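Local coordinates for transcriptional regulator, MarR family (Silicibacter pomeroyi DSS-3, PDB 3BOQ), which probably acts as a dimeric DNA-binding transcription factor of the MarR family, built on a winged helix-turn-helix fold, at residues 37-42 / 124-129; 49-54 / 70-75. All coordinates share one frame; numbering follows the deposited sequence.

In the fold
From the N terminus, the long helix 12-43 supplies residues 37-42 of contact 1, and the next helix, 47-58, supplies residues 49-54 of contact 2. That second contact closes first, 16 residues on, where helix 65-71 runs out into residues 72-75. The chain then forms the second helix of the helix-turn-helix, 79-88, and strand 105-106. Helix 110-130 finally closes contact 1 with residues 124-129, so the short loop lies wholly within the long one. Contact 1 ties two long helices together, and contact 2 holds the helix-turn-helix to helix 47-58. Their centres are about 16 Å apart, bridged by packing of Leu39 CD2 on Phe50 CB.

Contact 1: residues 37-42 / 124-129; sequences RQLLDE and NRILAE
In this MarR-type winged-helix fold, the long helices 12-43 and 110-130 meet where Ile126 packs against Gln38 and Leu39 and where Arg125 pairs with Glu42. The local axes approach to 10.2 Å with their directions 141° apart, and the contact buries 228 Å², the largest share of it on Ile126. With chi1 at -67°, Ile126 CG1 is anti to its own carbonyl carbon and CG2 anti to the backbone N, and both branches border Gln38 CB. CG2 lies 3.8 Å from Gln38 CB and also meets the Gln38 amide, the two side chains running alongside each other with reversed direction. CD1 reaches the backbone, 3.8 Å from Leu39 N, and meets Leu39 CD1 at 4.1 Å, these side chains lying roughly perpendicular. Ile126 and Glu42 approach tip to tip, Ile126 CG1 being 4.1 Å from Glu42 OE2. An alanine in place of Ile126 would probably open a gap beside Gln38 and Leu39 and strip the Glu42 carboxylate of this apolar neighbour. Leu39 also packs on Phe50 of helix 47-58, while Leu127 touches Trp21 of the second subunit, which places the contact near the dimer interface. Closer to solvent, Glu42 OE2 stands 5.4 Å from Glu129 OE1, a like-charge approach that Arg125 probably offsets. The salt bridge rests on one oxygen: carboxylate and guanidinium are nearly coplanar, Arg125 NH2 adds a weak bond, and Arg125 NH1 donates to Glu42 OE1 over 2.9 Å at 155°, meeting its syn lone pair.

Contact 2: residues 49-54 / 70-75; sequences KFDAMA and GALKVT
Asp51 and Ala52 of helix 47-58 face residues 72-74, where 65-71, the first helix of the helix-turn-helix within the winged-helix domain, gives way to the turn before helix 79-88. Just ahead of them, Lys49 forms a salt bridge with Asp89, and the ring of Phe50 stacks with His123 of helix 110-130. Asp51 carries the polar part of the contact. Its CG is anti to the backbone N (chi1 173°), which carries CG toward residues 73-74; there the two oxygens meet successive backbone N-H groups. Lys73 N donates to Asp51 OD1 over 3.2 Å at 166°, on the syn side and close to the carboxylate plane, with a weak second bond to OD2. Val74 N bonds to Asp51 OD2 at 2.9 Å, coming from 55° above that plane. Both oxygens of this buried acid are thus engaged by main chain, which fixes the rotation of the carboxylate and holds the start of the turn. The Lys73 ammonium takes no part: NZ is 6.2 Å from Asp51 OD1, although the two charges would probably still attract weakly. Leu72 CG and Val74 CB each lie 3.5 Å from Asp51 OD2. Ala52, next along, gives the apolar part, whereas Met53 after it, a selenomethionine, points away and packs on Phe116 of helix 110-130. The CA of Ala52 is 3.8 Å from Leu72 CD1, and Ala52 CB is 4.1 Å from that same methyl.

Contact 1: residues 37-42 / 124-129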
loop_
_atom_site.group_PDB
_atom_site.type_symbol
_atom_site.label_atom_id
_atom_site.label_comp_id
_atom_site.label_asym_id
_atom_site.label_seq_id
_atom_site.Cartn_x
_atom_site.Cartn_y
_atom_site.Cartn_z
ATOM N N ARG B 37 -11.673 -5.484 3.374
ATOM C CA ARG B 37 -12.997 -6.028 3.050
ATOM C C ARG B 37 -13.561 -6.879 4.192
ATOM O O ARG B 37 -14.735 -6.771 4.482
ATOM C CB ARG B 37 -12.975 -6.806 1.716
ATOM C CG ARG B 37 -14.142 -7.801 1.510
ATOM C CD ARG B 37 -14.275 -8.232 0.030
ATOM N NE ARG B 37 -15.650 -8.628 -0.328
ATOM C CZ ARG B 37 -16.229 -8.385 -1.511
ATOM N NH1 ARG B 37 -15.564 -7.745 -2.477
ATOM N NH2 ARG B 37 -17.481 -8.776 -1.734
ATOM N N GLN B 38 -12.734 -7.705 4.835
ATOM C CA GLN B 38 -13.157 -8.479 6.020
ATOM C C GLN B 38 -13.393 -7.678 7.305
ATOM O O GLN B 38 -14.303 -7.975 8.056
ATOM C CB GLN B 38 -12.215 -9.648 6.298
ATOM C CG GLN B 38 -12.328 -10.715 5.252
ATOM C CD GLN B 38 -11.577 -11.954 5.639
ATOM O OE1 GLN B 38 -11.978 -12.681 6.551
ATOM N NE2 GLN B 38 -10.479 -12.218 4.942
ATOM N N LEU B 39 -12.563 -6.681 7.561
ATOM C CA LEU B 39 -12.737 -5.801 8.711
ATOM C C LEU B 39 -14.044 -5.008 8.598
ATOM O O LEU B 39 -14.732 -4.767 9.610
ATOM C CB LEU B 39 -11.534 -4.851 8.831
ATOM C CG LEU B 39 -11.236 -4.213 10.185
ATOM C CD1 LEU B 39 -11.096 -5.265 11.333
ATOM C CD2 LEU B 39 -10.039 -3.300 10.092
ATOM N N LEU B 40 -14.379 -4.625 7.364
ATOM C CA LEU B 40 -15.623 -3.916 7.066
ATOM C C LEU B 40 -16.820 -4.846 7.280
ATOM O O LEU B 40 -17.763 -4.494 8.010
ATOM C CB LEU B 40 -15.627 -3.288 5.655
ATOM C CG LEU B 40 -15.317 -1.779 5.533
ATOM C CD1 LEU B 40 -15.040 -1.319 4.066
ATOM C CD2 LEU B 40 -16.420 -0.910 6.131
ATOM N N ASP B 41 -16.772 -6.034 6.674
ATOM C CA ASP B 41 -17.827 -7.006 6.864
ATOM C C ASP B 41 -18.033 -7.287 8.361
ATOM O O ASP B 41 -19.158 -7.205 8.829
ATOM C CB ASP B 41 -17.601 -8.302 6.071
ATOM C CG ASP B 41 -18.616 -9.387 6.440
ATOM O OD1 ASP B 41 -19.790 -9.349 5.965
ATOM O OD2 ASP B 41 -18.259 -10.276 7.246
ATOM N N GLU B 42 -16.977 -7.579 9.113
ATOM C CA GLU B 42 -17.144 -7.935 10.534
ATOM C C GLU B 42 -17.475 -6.772 11.511
ATOM O O GLU B 42 -18.055 -6.996 12.544
ATOM C CB GLU B 42 -15.940 -8.757 11.020
ATOM C CG GLU B 42 -15.637 -9.892 10.036
ATOM C CD GLU B 42 -14.759 -11.015 10.589
ATOM O OE1 GLU B 42 -14.582 -11.102 11.835
ATOM O OE2 GLU B 42 -14.260 -11.825 9.750
ATOM N N ASN B 124 -6.482 -8.661 14.004
ATOM C CA ASN B 124 -5.409 -9.602 14.250
ATOM C C ASN B 124 -5.797 -11.042 13.939
ATOM O O ASN B 124 -4.948 -11.835 13.534
ATOM C CB ASN B 124 -4.918 -9.497 15.703
ATOM C CG ASN B 124 -4.283 -8.131 16.016
ATOM O OD1 ASN B 124 -3.997 -7.344 15.118
ATOM N ND2 ASN B 124 -4.071 -7.858 17.287
ATOM N N ARG B 125 -7.063 -11.405 14.149
ATOM C CA ARG B 125 -7.560 -12.674 13.648
ATOM C C ARG B 125 -7.550 -12.717 12.086
ATOM O O ARG B 125 -7.096 -13.691 11.497
ATOM C CB ARG B 125 -8.959 -13.005 14.237
ATOM C CG ARG B 125 -9.535 -14.317 13.681
ATOM C CD ARG B 125 -10.884 -14.759 14.257
ATOM N NE ARG B 125 -11.659 -13.661 14.814
ATOM C CZ ARG B 125 -12.376 -12.785 14.103
ATOM N NH1 ARG B 125 -12.421 -12.860 12.773
ATOM N NH2 ARG B 125 -13.035 -11.818 14.730
ATOM N N ILE B 126 -8.036 -11.666 11.424
ATOM C CA ILE B 126 -8.119 -11.680 9.953
ATOM C C ILE B 126 -6.720 -11.785 9.338
ATOM O O ILE B 126 -6.484 -12.592 8.419
ATOM C CB ILE B 126 -8.921 -10.458 9.381
ATOM C CG1 ILE B 126 -10.411 -10.541 9.780
ATOM C CG2 ILE B 126 -8.851 -10.407 7.872
ATOM C CD1 ILE B 126 -11.055 -9.171 9.972
ATOM N N LEU B 127 -5.798 -10.985 9.864
ATOM C CA LEU B 127 -4.422 -10.981 9.406
ATOM C C LEU B 127 -3.754 -12.366 9.571
ATOM O O LEU B 127 -3.151 -12.903 8.597
ATOM C CB LEU B 127 -3.626 -9.849 10.093
ATOM C CG LEU B 127 -2.187 -9.555 9.651
ATOM C CD1 LEU B 127 -2.086 -9.062 8.194
ATOM C CD2 LEU B 127 -1.586 -8.527 10.610
ATOM N N ALA B 128 -3.890 -12.936 10.776
ATOM C CA ALA B 128 -3.446 -14.326 11.084
ATOM C C ALA B 128 -4.022 -15.337 10.093
ATOM O O ALA B 128 -3.284 -16.143 9.510
ATOM C CB ALA B 128 -3.799 -14.724 12.510
ATOM N N GLU B 129 -5.323 -15.243 9.844
ATOM C CA GLU B 129 -5.976 -16.063 8.830
ATOM C C GLU B 129 -5.424 -15.835 7.420
ATOM O O GLU B 129 -5.176 -16.797 6.693
ATOM C CB GLU B 129 -7.510 -15.965 8.967
ATOM C CG GLU B 129 -7.995 -16.514 10.416
ATOM C CD GLU B 129 -9.514 -16.432 10.702
ATOM O OE1 GLU B 129 -10.214 -15.428 10.320
ATOM O OE2 GLU B 129 -10.023 -17.370 11.361
#

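Contact 2: residues 49-54 / 70-75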
loop_
_atom_site.group_PDB
_atom_site.type_symbol
_atom_site.label_atom_id
_atom_site.label_comp_id
_atom_site.label_asym_id
_atom_site.label_seq_id
_atom_site.Cartn_x
_atom_site.Cartn_y
_atom_site.Cartn_z
ATOM N N LYS B 49 -9.947 3.728 8.653
ATOM C CA LYS B 49 -10.613 4.107 9.900
ATOM C C LYS B 49 -10.029 3.451 11.143
ATOM O O LYS B 49 -9.754 4.122 12.154
ATOM C CB LYS B 49 -12.091 3.753 9.814
ATOM C CG LYS B 49 -12.908 4.696 8.934
ATOM C CD LYS B 49 -14.377 4.577 9.229
ATOM C CE LYS B 49 -15.137 5.403 8.268
ATOM N NZ LYS B 49 -16.585 5.119 8.387
ATOM N N PHE B 50 -9.876 2.129 11.074
ATOM C CA PHE B 50 -9.237 1.356 12.128
ATOM C C PHE B 50 -7.859 1.947 12.412
ATOM O O PHE B 50 -7.517 2.195 13.573
ATOM C CB PHE B 50 -9.127 -0.130 11.735
ATOM C CG PHE B 50 -8.371 -0.948 12.742
ATOM C CD1 PHE B 50 -8.995 -1.380 13.912
ATOM C CD2 PHE B 50 -7.011 -1.209 12.568
ATOM C CE1 PHE B 50 -8.298 -2.090 14.887
ATOM C CE2 PHE B 50 -6.292 -1.932 13.532
ATOM C CZ PHE B 50 -6.942 -2.382 14.697
ATOM N N ASP B 51 -7.081 2.187 11.348
ATOM C CA ASP B 51 -5.769 2.794 11.479
ATOM C C ASP B 51 -5.749 4.124 12.274
ATOM O O ASP B 51 -4.960 4.260 13.224
ATOM C CB ASP B 51 -5.104 2.929 10.108
ATOM C CG ASP B 51 -3.804 3.712 10.159
ATOM O OD1 ASP B 51 -3.023 3.501 11.118
ATOM O OD2 ASP B 51 -3.574 4.546 9.243
ATOM N N ALA B 52 -6.604 5.085 11.900
ATOM C CA ALA B 52 -6.759 6.335 12.664
ATOM C C ALA B 52 -7.110 6.106 14.137
ATOM O O ALA B 52 -6.500 6.698 15.041
ATOM C CB ALA B 52 -7.795 7.244 12.003
HETATM N N MSE B 53 -8.090 5.243 14.381
HETATM C CA MSE B 53 -8.521 4.933 15.762
HETATM C C MSE B 53 -7.423 4.323 16.643
HETATM O O MSE B 53 -7.371 4.579 17.845
HETATM C CB MSE B 53 -9.741 4.031 15.750
HETATM C CG MSE B 53 -10.918 4.683 15.103
HETATM SE SE MSE B 53 -12.424 3.473 14.785
HETATM C CE MSE B 53 -13.026 3.227 16.672
ATOM N N ALA B 54 -6.557 3.518 16.036
ATOM C CA ALA B 54 -5.438 2.912 16.718
ATOM C C ALA B 54 -4.475 3.964 17.263
ATOM O O ALA B 54 -3.968 3.818 18.377
ATOM C CB ALA B 54 -4.714 1.945 15.769
ATOM N N GLY B 70 0.402 12.539 10.973
ATOM C CA GLY B 70 1.806 12.116 11.059
ATOM C C GLY B 70 2.029 10.691 11.572
ATOM O O GLY B 70 3.104 10.061 11.274
ATOM N N ALA B 71 1.012 10.195 12.321
ATOM C CA ALA B 71 1.091 8.897 13.016
ATOM C C ALA B 71 0.359 7.764 12.279
ATOM O O ALA B 71 0.469 6.591 12.640
ATOM C CB ALA B 71 0.535 9.015 14.452
ATOM N N LEU B 72 -0.426 8.121 11.270
ATOM C CA LEU B 72 -1.151 7.159 10.454
ATOM C C LEU B 72 -0.174 6.202 9.728
ATOM O O LEU B 72 0.850 6.620 9.172
ATOM C CB LEU B 72 -2.030 7.910 9.442
ATOM C CG LEU B 72 -3.547 8.063 9.618
ATOM C CD1 LEU B 72 -4.010 8.341 11.048
ATOM C CD2 LEU B 72 -4.033 9.133 8.671
ATOM N N LYS B 73 -0.500 4.910 9.753
ATOM C CA LYS B 73 0.329 3.915 9.062
ATOM C C LYS B 73 -0.141 3.728 7.632
ATOM O O LYS B 73 0.617 3.321 6.796
ATOM C CB LYS B 73 0.327 2.575 9.813
ATOM C CG LYS B 73 1.342 2.506 10.935
ATOM C CD LYS B 73 0.678 2.535 12.307
ATOM C CE LYS B 73 1.740 2.489 13.428
ATOM N NZ LYS B 73 2.755 3.562 13.245
ATOM N N VAL B 74 -1.426 3.969 7.386
ATOM C CA VAL B 74 -1.964 4.003 6.038
ATOM C C VAL B 74 -1.960 5.485 5.641
ATOM O O VAL B 74 -2.419 6.337 6.406
ATOM C CB VAL B 74 -3.394 3.390 5.982
ATOM C CG1 VAL B 74 -3.882 3.324 4.529
ATOM C CG2 VAL B 74 -3.423 1.999 6.627
ATOM N N THR B 75 -1.434 5.806 4.468
ATOM C CA THR B 75 -1.294 7.201 4.048
ATOM C C THR B 75 -2.638 7.924 3.823
ATOM O O THR B 75 -3.478 7.458 3.034
ATOM C CB THR B 75 -0.514 7.281 2.751
ATOM O OG1 THR B 75 -1.389 6.920 1.676
ATOM C CG2 THR B 75 0.682 6.325 2.792
#